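Local coordinates for protein putative xanthine dehydrogenase YAGS fad-binding subunit (Escherichia coli, PDB 5G5G) that binds the molybdenum ion and the pterin cytosine dinucleotide in a three-chain periplasmic aldehyde oxidase of the xanthine dehydrogenase family, and probably oxidises aldehydes there, at residues G373-P376 with V377-R380; G163-D166 with G167-S171; Y39-H42 with E43-P46; S308-P312 with G313-E317; M212-W215 with C216-L220. All blocks are in the same frame, centred on the assembly; numbering follows the deposited sequence. Where two conformers were deposited one is given.

Interaction 1 of 5, residues G373-P376 with V377-R380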
# COMPACT_ATOMS: atom_id res chain seq x y z
N GLY C 373 -29.36 -22.61 -12.36
CA GLY C 373 -30.31 -22.69 -11.23
C GLY C 373 -29.78 -23.44 -10.00
O GLY C 373 -30.54 -24.10 -9.29
N ILE C 374 -28.46 -23.38 -9.76
CA ILE C 374 -27.84 -24.17 -8.68
C ILE C 374 -27.13 -23.19 -7.78
O ILE C 374 -26.43 -22.32 -8.26
CB ILE C 374 -26.86 -25.20 -9.27
CG1 ILE C 374 -27.64 -26.19 -10.19
CG2 ILE C 374 -26.11 -25.94 -8.17
CD1 ILE C 374 -26.72 -27.16 -10.92
N ASP C 375 -27.31 -23.34 -6.47
CA ASP C 375 -26.57 -22.54 -5.48
C ASP C 375 -25.07 -22.61 -5.78
O ASP C 375 -24.53 -23.67 -6.04
CB ASP C 375 -26.87 -23.06 -4.06
CG ASP C 375 -26.00 -22.43 -3.02
OD1 ASP C 375 -24.91 -22.97 -2.79
OD2 ASP C 375 -26.40 -21.40 -2.44
N PRO C 376 -24.37 -21.47 -5.72
CA PRO C 376 -22.97 -21.47 -6.17
C PRO C 376 -22.02 -22.29 -5.28
O PRO C 376 -20.97 -22.74 -5.76
CB PRO C 376 -22.58 -19.97 -6.17
CG PRO C 376 -23.62 -19.32 -5.38
CD PRO C 376 -24.87 -20.14 -5.44
N VAL C 377 -22.36 -22.48 -4.02
CA VAL C 377 -21.55 -23.38 -3.15
C VAL C 377 -21.79 -24.80 -3.61
O VAL C 377 -20.85 -25.52 -3.86
CB VAL C 377 -21.89 -23.23 -1.66
CG1 VAL C 377 -21.20 -24.31 -0.83
CG2 VAL C 377 -21.57 -21.84 -1.16
N GLU C 378 -23.06 -25.21 -3.73
CA GLU C 378 -23.37 -26.56 -4.20
C GLU C 378 -22.81 -26.86 -5.58
O GLU C 378 -22.41 -27.99 -5.87
CB GLU C 378 -24.89 -26.79 -4.22
CG GLU C 378 -25.50 -26.91 -2.81
CD GLU C 378 -24.90 -28.06 -1.95
OE1 GLU C 378 -24.44 -29.11 -2.46
OE2 GLU C 378 -24.89 -27.88 -0.73
N PHE C 379 -22.78 -25.83 -6.44
CA PHE C 379 -22.26 -26.00 -7.78
C PHE C 379 -20.79 -26.38 -7.78
O PHE C 379 -20.39 -27.22 -8.55
CB PHE C 379 -22.47 -24.71 -8.62
CG PHE C 379 -22.11 -24.87 -10.06
CD1 PHE C 379 -22.98 -25.53 -10.93
CD2 PHE C 379 -20.93 -24.35 -10.56
CE1 PHE C 379 -22.67 -25.67 -12.27
CE2 PHE C 379 -20.64 -24.45 -11.92
CZ PHE C 379 -21.49 -25.12 -12.77
N ARG C 380 -20.00 -25.73 -6.95
CA ARG C 380 -18.57 -26.07 -6.79
C ARG C 380 -18.40 -27.43 -6.16
O ARG C 380 -17.55 -28.20 -6.61
CB ARG C 380 -17.85 -24.99 -5.99
CG ARG C 380 -17.77 -23.66 -6.70
CD ARG C 380 -17.04 -22.64 -5.83
NE ARG C 380 -16.78 -21.40 -6.58
CZ ARG C 380 -17.69 -20.46 -6.82
NH1 ARG C 380 -18.93 -20.58 -6.35
NH2 ARG C 380 -17.36 -19.37 -7.52
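Ile374 lays its CG2 methyl against Phe379 at 3.9 Å from CB, while its CD1 comes to the edge of the phenyl ring, near the ring plane and 4.1 Å from Phe379 CD1. The two side chains cross at about a right angle. With chi1 at -61°, CG2 stands anti to the backbone N of Ile374, the branch that reaches CB, and CG1 carries CD1 on to the ring. Ile374 directly precedes the N-cap and Phe379 lies four residues beyond it, which is the spacing of a hydrophobic staple. The N-cap itself is Asp375. Its OD1 accepts Glu378 N at 3.1 Å through the lone pair anti to OD2, in a bond of 164° at the hydrogen, and takes a weaker, more bent one from Val377 N at 2.9 Å. OD2 is turned to the indole NH of Trp414, so both carboxylate oxygens have donors and the rotation of the group is fixed. The helix begun here, 376-382, follows closely on helix 354-372, which Gly373 closes with a Schellman motif at positive phi. Backbone bonding starts with Phe379 N to Asp375 O at 2.8 Å. Pro376 O is shared by two weak bonds, from Arg380 N at 3.4 Å and from Arg380 NH1 at 3.0 Å. The arginine chain is extended from CG to NE, then turns so that its guanidinium edge meets this carbonyl, while NE forms a salt bridge with Glu362 of helix 354-372.

Interaction 2 of 5, residues G163-D166 with G167-S171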
# COMPACT_ATOMS: atom_id res chain seq x y z
N GLY C 163 -9.57 -33.99 -24.11
CA GLY C 163 -10.85 -34.34 -24.75
C GLY C 163 -11.18 -33.44 -25.92
O GLY C 163 -10.30 -33.03 -26.66
N ASP C 164 -12.45 -33.08 -26.07
CA ASP C 164 -12.91 -32.30 -27.20
C ASP C 164 -13.71 -31.10 -26.67
O ASP C 164 -14.92 -31.18 -26.55
CB ASP C 164 -13.76 -33.19 -28.07
CG ASP C 164 -14.39 -32.47 -29.24
OD1 ASP C 164 -14.03 -31.33 -29.59
OD2 ASP C 164 -15.30 -33.07 -29.80
N PHE C 165 -13.01 -30.01 -26.35
CA PHE C 165 -13.67 -28.83 -25.79
C PHE C 165 -14.79 -28.32 -26.72
O PHE C 165 -15.91 -28.08 -26.29
CB PHE C 165 -12.72 -27.68 -25.43
CG PHE C 165 -13.50 -26.44 -25.10
CD1 PHE C 165 -14.14 -26.35 -23.89
CD2 PHE C 165 -13.76 -25.50 -26.10
CE1 PHE C 165 -14.98 -25.29 -23.60
CE2 PHE C 165 -14.61 -24.44 -25.85
CZ PHE C 165 -15.22 -24.33 -24.61
N ASP C 166 -14.49 -28.16 -28.00
CA ASP C 166 -15.42 -27.46 -28.89
C ASP C 166 -16.71 -28.24 -29.03
O ASP C 166 -17.81 -27.68 -28.98
CB ASP C 166 -14.83 -27.29 -30.29
CG ASP C 166 -13.66 -26.34 -30.31
OD1 ASP C 166 -13.59 -25.45 -29.50
OD2 ASP C 166 -12.81 -26.50 -31.20
N GLY C 167 -16.56 -29.54 -29.23
CA GLY C 167 -17.70 -30.43 -29.33
C GLY C 167 -18.55 -30.43 -28.09
O GLY C 167 -19.79 -30.38 -28.19
N ALA C 168 -17.91 -30.51 -26.93
CA ALA C 168 -18.61 -30.64 -25.67
C ALA C 168 -19.33 -29.32 -25.34
O ALA C 168 -20.40 -29.32 -24.77
CB ALA C 168 -17.64 -31.02 -24.54
N PHE C 169 -18.71 -28.22 -25.70
CA PHE C 169 -19.29 -26.89 -25.41
C PHE C 169 -20.59 -26.74 -26.19
O PHE C 169 -21.60 -26.31 -25.63
CB PHE C 169 -18.35 -25.77 -25.80
CG PHE C 169 -18.84 -24.40 -25.39
CD1 PHE C 169 -18.82 -23.99 -24.08
CD2 PHE C 169 -19.41 -23.55 -26.36
CE1 PHE C 169 -19.25 -22.72 -23.72
CE2 PHE C 169 -19.85 -22.28 -26.00
CZ PHE C 169 -19.73 -21.84 -24.69
N THR C 170 -20.56 -27.15 -27.46
CA THR C 170 -21.74 -27.14 -28.32
C THR C 170 -22.84 -28.00 -27.72
O THR C 170 -24.01 -27.61 -27.70
CB THR C 170 -21.37 -27.61 -29.74
OG1 THR C 170 -20.48 -26.64 -30.32
CG2 THR C 170 -22.63 -27.77 -30.62
N SER C 171 -22.47 -29.18 -27.22
CA SER C 171 -23.43 -30.16 -26.67
C SER C 171 -24.01 -29.76 -25.31
O SER C 171 -25.03 -30.28 -24.87
CB SER C 171 -22.76 -31.53 -26.53
OG SER C 171 -22.38 -32.02 -27.82
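Phe165 and Phe169, one turn apart on the short helix 165-171, lie side by side and point the same way, just past an N-cap formed by Asp164. The phenyl centroids are 5.4 Å apart with planes at 32°, an oblique pair. The closest touch is Phe165 CZ on Phe169 CB at 3.6 Å; that methylene makes an off-centre CH-pi contact with the Phe165 ring. Both rings have CG anti to the backbone N (chi1 170° and -174°), and this shared setting sends them off the same flank of the helix. Phe165 also packs on Ala301 and Ser303 of strand 299-310, whereas Phe169 meets the cationic groups of Arg290 and Lys175. With a serine in place of Phe165, the CB of Phe169 would probably lose its aromatic partner and a gap would open against strand 299-310. Gly167 sits beneath the cap: its N donates to Asp164 OD1 at 3.1 Å, approaching from above the carboxylate plane. The other oxygen, Asp164 OD2, packs on Gly167 CA at 3.6 Å. Asp166 contributes through its backbone, its O accepting Thr170 N at 3.2 Å. In the last turn Gly167 O is held twice, by Ser171 N and by Ser171 OG, each at 3.1 Å and from opposite faces of the carbonyl plane.

Interaction 3 of 5, residues Y39-H42 with E43-P46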
# COMPACT_ATOMS: atom_id res chain seq x y z
N TYR C 39 17.96 1.11 5.20
CA TYR C 39 18.47 2.49 5.17
C TYR C 39 18.84 2.99 6.57
O TYR C 39 19.10 4.18 6.75
CB TYR C 39 17.40 3.40 4.63
CG TYR C 39 17.82 4.69 3.92
CD1 TYR C 39 18.33 4.65 2.61
CD2 TYR C 39 17.60 5.94 4.53
CE1 TYR C 39 18.65 5.85 1.93
CE2 TYR C 39 17.93 7.11 3.87
CZ TYR C 39 18.42 7.06 2.59
OH TYR C 39 18.70 8.23 1.88
N GLU C 40 18.87 2.09 7.55
CA GLU C 40 18.96 2.46 8.97
C GLU C 40 20.19 1.94 9.71
O GLU C 40 20.23 1.97 10.94
CB GLU C 40 17.67 1.98 9.66
CG GLU C 40 16.44 2.61 9.02
CD GLU C 40 15.12 1.99 9.48
OE1 GLU C 40 15.14 1.05 10.30
OE2 GLU C 40 14.07 2.48 9.05
N TRP C 41 21.16 1.39 8.98
CA TRP C 41 22.34 0.76 9.57
C TRP C 41 23.49 1.79 9.80
O TRP C 41 24.60 1.64 9.28
CB TRP C 41 22.84 -0.35 8.64
CG TRP C 41 21.86 -1.51 8.50
CD1 TRP C 41 21.11 -1.81 7.41
CD2 TRP C 41 21.56 -2.52 9.48
NE1 TRP C 41 20.36 -2.95 7.64
CE2 TRP C 41 20.64 -3.42 8.88
CE3 TRP C 41 22.04 -2.80 10.77
CZ2 TRP C 41 20.14 -4.53 9.55
CZ3 TRP C 41 21.53 -3.89 11.45
CH2 TRP C 41 20.59 -4.76 10.83
N HIS C 42 23.25 2.75 10.65
CA HIS C 42 24.19 3.85 10.82
C HIS C 42 25.54 3.45 11.42
O HIS C 42 26.59 3.88 10.91
CB HIS C 42 23.51 5.02 11.57
CG HIS C 42 22.91 4.66 12.90
ND1 HIS C 42 23.65 4.69 14.08
CD2 HIS C 42 21.65 4.35 13.26
CE1 HIS C 42 22.87 4.37 15.09
NE2 HIS C 42 21.66 4.12 14.63
N GLU C 43 25.58 2.53 12.40
CA GLU C 43 26.87 2.17 13.00
C GLU C 43 27.81 1.47 12.03
O GLU C 43 29.04 1.54 12.20
CB GLU C 43 26.73 1.30 14.25
CG GLU C 43 25.83 1.89 15.32
CD GLU C 43 24.37 1.48 15.21
OE1 GLU C 43 23.82 1.16 14.10
OE2 GLU C 43 23.69 1.56 16.25
N GLU C 44 27.24 0.82 11.03
CA GLU C 44 28.00 0.08 10.05
C GLU C 44 28.66 1.00 9.00
O GLU C 44 29.54 0.54 8.27
CB GLU C 44 27.06 -0.92 9.40
CG GLU C 44 26.62 -2.04 10.39
CD GLU C 44 25.49 -1.75 11.40
OE1 GLU C 44 24.86 -0.66 11.43
OE2 GLU C 44 25.16 -2.70 12.17
N ALA C 45 28.22 2.26 8.92
CA ALA C 45 28.80 3.25 7.97
C ALA C 45 28.39 4.61 8.40
O ALA C 45 27.51 5.24 7.79
CB ALA C 45 28.28 2.98 6.59
N PRO C 46 29.06 5.12 9.43
CA PRO C 46 28.54 6.38 9.98
C PRO C 46 28.63 7.59 9.04
O PRO C 46 27.84 8.54 9.18
CB PRO C 46 29.43 6.65 11.21
CG PRO C 46 30.02 5.34 11.56
CD PRO C 46 30.06 4.49 10.29
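Glu43 folds its side chain back over the imidazole of His42, the residue before it. Glu43 CB lies 3.7 Å from His42 C. CG, beside the backbone N of Glu43, comes to 3.8 Å from His42 ND1, and the chain then bends at chi2 (91°) so that the carboxylate turns above the ring. CD is 3.3 Å from His42 CE1. OE1 stands over the centre of the imidazole, and OE2 approaches CE1 at 3.1 Å. Ring and carboxylate planes differ by 19°, so the two groups are stacked face to face. His42 meets this by holding CG between its own N and carbonyl carbon (chi1 55°), the crowded position, which keeps the ring alongside Glu43. The backbone beneath is tightly coiled in the alpha/beta hammerhead part of the chain. Trp41 is the centre of an inverse gamma turn, and two overlapping turns follow, closed by Glu44 N to Trp41 O at 3.3 Å and Ala45 N to His42 O at 3.0 Å. His42 O is approached further by Pro46 CA at 3.3 Å, in a CA-H...O contact. Outside the loop, Arg36 forms a salt bridge with Glu43 OE1, and the His42 ring stacks on a polar side chain of another protein chain. A carboxylate lying over an imidazole face would be expected to favour the protonated ring, although Arg36 probably offsets part of that negative charge.

Interaction 4 of 5, residues S308-P312 with G313-E317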
# COMPACT_ATOMS: atom_id res chain seq x y z
N SER C 308 -1.81 -11.26 -21.63
CA SER C 308 -1.10 -10.26 -20.82
C SER C 308 0.07 -9.80 -21.69
O SER C 308 0.36 -10.43 -22.73
CB SER C 308 -0.58 -10.85 -19.48
OG SER C 308 0.51 -11.78 -19.70
N GLY C 309 0.72 -8.75 -21.27
CA GLY C 309 1.83 -8.21 -22.02
C GLY C 309 3.06 -7.96 -21.17
O GLY C 309 2.99 -7.87 -19.94
N ASN C 310 4.20 -7.87 -21.84
CA ASN C 310 5.43 -7.55 -21.14
C ASN C 310 6.49 -7.07 -22.10
O ASN C 310 6.32 -7.15 -23.35
CB ASN C 310 5.95 -8.80 -20.35
CG ASN C 310 6.54 -8.44 -19.02
OD1 ASN C 310 7.11 -7.35 -18.86
ND2 ASN C 310 6.42 -9.34 -18.06
N LEU C 311 7.62 -6.65 -21.53
CA LEU C 311 8.78 -6.28 -22.31
C LEU C 311 9.27 -7.55 -23.00
O LEU C 311 8.97 -8.64 -22.49
CB LEU C 311 9.88 -5.76 -21.39
CG LEU C 311 9.57 -4.42 -20.75
CD1 LEU C 311 10.58 -4.13 -19.67
CD2 LEU C 311 9.60 -3.30 -21.78
N PRO C 312 10.00 -7.44 -24.11
CA PRO C 312 10.51 -8.65 -24.77
C PRO C 312 11.30 -9.59 -23.82
O PRO C 312 12.18 -9.13 -23.08
CB PRO C 312 11.47 -8.11 -25.81
CG PRO C 312 10.94 -6.76 -26.16
CD PRO C 312 10.45 -6.22 -24.82
N GLY C 313 10.94 -10.87 -23.85
CA GLY C 313 11.54 -11.85 -22.98
C GLY C 313 10.94 -11.92 -21.59
O GLY C 313 11.36 -12.75 -20.80
N GLY C 314 9.98 -11.05 -21.27
CA GLY C 314 9.36 -11.10 -19.96
C GLY C 314 8.32 -12.19 -19.79
O GLY C 314 7.94 -12.88 -20.73
N THR C 315 7.92 -12.34 -18.55
CA THR C 315 7.00 -13.44 -18.18
C THR C 315 5.52 -13.10 -18.51
O THR C 315 5.09 -11.96 -18.35
CB THR C 315 7.09 -13.75 -16.67
OG1 THR C 315 6.19 -14.82 -16.36
CG2 THR C 315 6.68 -12.62 -15.78
N PRO C 316 4.73 -14.12 -18.92
CA PRO C 316 3.28 -13.92 -18.90
C PRO C 316 2.73 -13.93 -17.49
O PRO C 316 3.37 -14.36 -16.55
CB PRO C 316 2.73 -15.13 -19.65
CG PRO C 316 3.81 -16.16 -19.63
CD PRO C 316 5.12 -15.45 -19.41
N GLU C 317 1.52 -13.42 -17.35
CA GLU C 317 0.76 -13.61 -16.09
C GLU C 317 -0.03 -14.95 -16.24
O GLU C 317 -0.89 -15.10 -17.12
CB GLU C 317 -0.12 -12.40 -15.80
CG GLU C 317 -0.89 -12.45 -14.46
CD GLU C 317 -0.04 -12.38 -13.18
OE1 GLU C 317 1.19 -12.21 -13.27
OE2 GLU C 317 -0.61 -12.38 -12.07
O HOH W 1 2.68 -10.45 -18.88
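Ser308 and Glu317 meet through a nearly straight bond: Glu317 N donates to Ser308 OG at 3.0 Å and 173°. Ser308 holds OG between its backbone N and carbonyl carbon (chi1 70°), where it meets that N-H. Asn310 ND2 donates to Thr315 O at 3.0 Å, in the carbonyl plane on a lone pair, the oxygen lying in the amide plane of Asn310. Water 1 accepts from Ser308 OG at 2.7 Å and donates to Gly309 O and Thr315 O, so Thr315 O holds two donors. A type II beta turn, closed by Gly314 N to Leu311 O at 2.9 Å, brings the two runs together. The Asn310 amide is fixed at both ends, OD1 taking Leu311 N at 2.8 Å and ND2 also reaching Gly346 O. A leucine here would probably leave Thr315 O and Gly346 O without their amide donor and Leu311 N without its acceptor. Farther out, Glu317 OE2 forms a salt bridge with Arg282 and accepts a hydrogen bond from Gly353 N, about 8 Å from side chain to dioxothiomolybdenum(VI) ion. While Ser308 pairs with strand 331-340, side chains and one water hold the returning run 313-317 to the strand end.

Interaction 5 of 5, residues M212-W215 with C216-L220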
# COMPACT_ATOMS: atom_id res chain seq x y z
N MET C 212 14.87 -12.80 -1.23
CA MET C 212 15.60 -13.98 -1.74
C MET C 212 17.09 -13.72 -1.70
O MET C 212 17.65 -13.16 -2.63
CB MET C 212 15.17 -14.27 -3.17
CG MET C 212 13.71 -14.65 -3.36
SD MET C 212 13.53 -16.36 -2.78
CE MET C 212 11.88 -16.75 -3.16
N ILE C 213 17.72 -14.05 -0.57
CA ILE C 213 19.08 -13.61 -0.24
C ILE C 213 20.03 -14.22 -1.24
O ILE C 213 20.90 -13.53 -1.78
CB ILE C 213 19.50 -14.02 1.18
CG1 ILE C 213 18.67 -13.27 2.26
CG2 ILE C 213 21.00 -13.82 1.44
CD1 ILE C 213 18.98 -11.77 2.33
N ASP C 214 19.86 -15.52 -1.50
CA ASP C 214 20.85 -16.18 -2.39
C ASP C 214 20.73 -15.69 -3.84
O ASP C 214 21.75 -15.49 -4.51
CB ASP C 214 20.75 -17.70 -2.32
CG ASP C 214 21.91 -18.39 -3.00
OD1 ASP C 214 23.08 -18.19 -2.62
OD2 ASP C 214 21.61 -19.20 -3.88
N TRP C 215 19.50 -15.49 -4.33
CA TRP C 215 19.30 -14.99 -5.70
C TRP C 215 19.90 -13.60 -5.79
O TRP C 215 20.52 -13.26 -6.79
CB TRP C 215 17.83 -14.84 -6.04
CG TRP C 215 17.09 -16.14 -6.23
CD1 TRP C 215 17.59 -17.41 -6.18
CD2 TRP C 215 15.71 -16.24 -6.55
NE1 TRP C 215 16.54 -18.33 -6.41
CE2 TRP C 215 15.40 -17.61 -6.68
CE3 TRP C 215 14.70 -15.29 -6.73
CZ2 TRP C 215 14.11 -18.05 -7.03
CZ3 TRP C 215 13.42 -15.73 -7.07
CH2 TRP C 215 13.13 -17.10 -7.17
N CYS C 216 19.67 -12.79 -4.76
CA CYS C 216 20.27 -11.41 -4.73
C CYS C 216 21.76 -11.46 -4.88
O CYS C 216 22.37 -10.75 -5.70
CB CYS C 216 19.88 -10.71 -3.42
SG CYS C 216 20.46 -8.99 -3.27
N ARG C 217 22.40 -12.30 -4.08
CA ARG C 217 23.84 -12.41 -4.11
C ARG C 217 24.37 -12.81 -5.51
O ARG C 217 25.30 -12.19 -6.07
CB ARG C 217 24.28 -13.41 -3.08
CG ARG C 217 25.76 -13.41 -2.79
CD ARG C 217 26.06 -14.59 -1.92
NE ARG C 217 27.46 -14.85 -1.79
CZ ARG C 217 27.98 -16.01 -1.42
NH1 ARG C 217 27.19 -17.05 -1.17
NH2 ARG C 217 29.30 -16.12 -1.33
N THR C 218 23.75 -13.84 -6.08
CA THR C 218 24.19 -14.33 -7.37
C THR C 218 23.97 -13.29 -8.47
O THR C 218 24.84 -13.08 -9.31
CB THR C 218 23.46 -15.61 -7.74
OG1 THR C 218 23.83 -16.60 -6.78
CG2 THR C 218 23.83 -16.08 -9.12
N ASP C 219 22.78 -12.69 -8.46
CA ASP C 219 22.38 -11.74 -9.51
C ASP C 219 23.18 -10.48 -9.40
O ASP C 219 23.55 -9.89 -10.44
CB ASP C 219 20.88 -11.48 -9.47
CG ASP C 219 20.07 -12.73 -9.87
OD1 ASP C 219 20.70 -13.67 -10.39
OD2 ASP C 219 18.84 -12.81 -9.67
N LEU C 220 23.45 -10.04 -8.18
CA LEU C 220 24.26 -8.77 -8.02
C LEU C 220 25.69 -9.03 -8.51
O LEU C 220 26.28 -8.21 -9.24
CB LEU C 220 24.28 -8.30 -6.58
CG LEU C 220 25.03 -7.00 -6.33
CD1 LEU C 220 24.57 -5.89 -7.26
CD2 LEU C 220 24.89 -6.57 -4.89
O HOH W 2 24.52 -17.36 -0.43
O HOH W 3 24.80 -16.87 -4.24
O HOH W 4 21.47 -18.19 -6.48
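Asp214 OD1 is gripped by two waters, each donating at 2.7 Å, and both bridge onward to the next turn of helix 213-224. Water 2 accepts from Arg217 NH1 at 2.8 Å; water 3 touches Thr218 OG1. The other carboxylate oxygen, OD2, takes water 4, which lies 2.9 Å from the same Thr218 hydroxyl. This helix is the crossover of a beta-alpha-beta unit between the parallel strands 203-208 and 231-234, and Ile213, Cys216, Arg217 and Leu220 all meet Ile233 of the latter. Asp214 CG lies anti to the backbone N (chi1 -169°), which turns the carboxylate along the helix toward the residues three and four places on. The charged groups do not form a salt bridge: Asp214 OD1 and Arg217 NH1 are 4.5 Å apart; water 2 bridges them, and probably relays part of their attraction. Arg217, extended from CG to NE, instead carries its NE to weak bonds with Val228 O and Val231 O. Beneath the side chains the backbone is regular. Met212, the N-cap residue, accepts Cys216 N on its O at 3.0 Å, and Trp215 O takes Asp219 N at 2.9 Å and 160°. Lys94 makes a cation-pi contact with the Trp215 indole. Met212, whose side chain lies about 6 Å from the dioxothiomolybdenum(VI) ion, places its CG 3.5 Å above one face of that indole, offset toward the rim.

In the fold
From the N terminus the order is interaction 3, 2, 5, 4 and 1; each closes before the next opens, so none nest or cross. Interaction 3 coils the loop before strand 49-55, in the alpha/beta hammerhead part of the chain, while the other four fall in the first molybdopterin-binding part. Interaction 2 starts helix 165-171 between strands 160-162 and 174-182, the outer strands of the sheet whose strand 299-310 ends in the turn of interaction 4. Interaction 5 opens the crossover helix 213-224, its centre about 22 Å from those of interactions 3 and 4. Interaction 1 joins helices 354-372 and 376-382, about 58 Å from interaction 3 between centres, across the chain's centre.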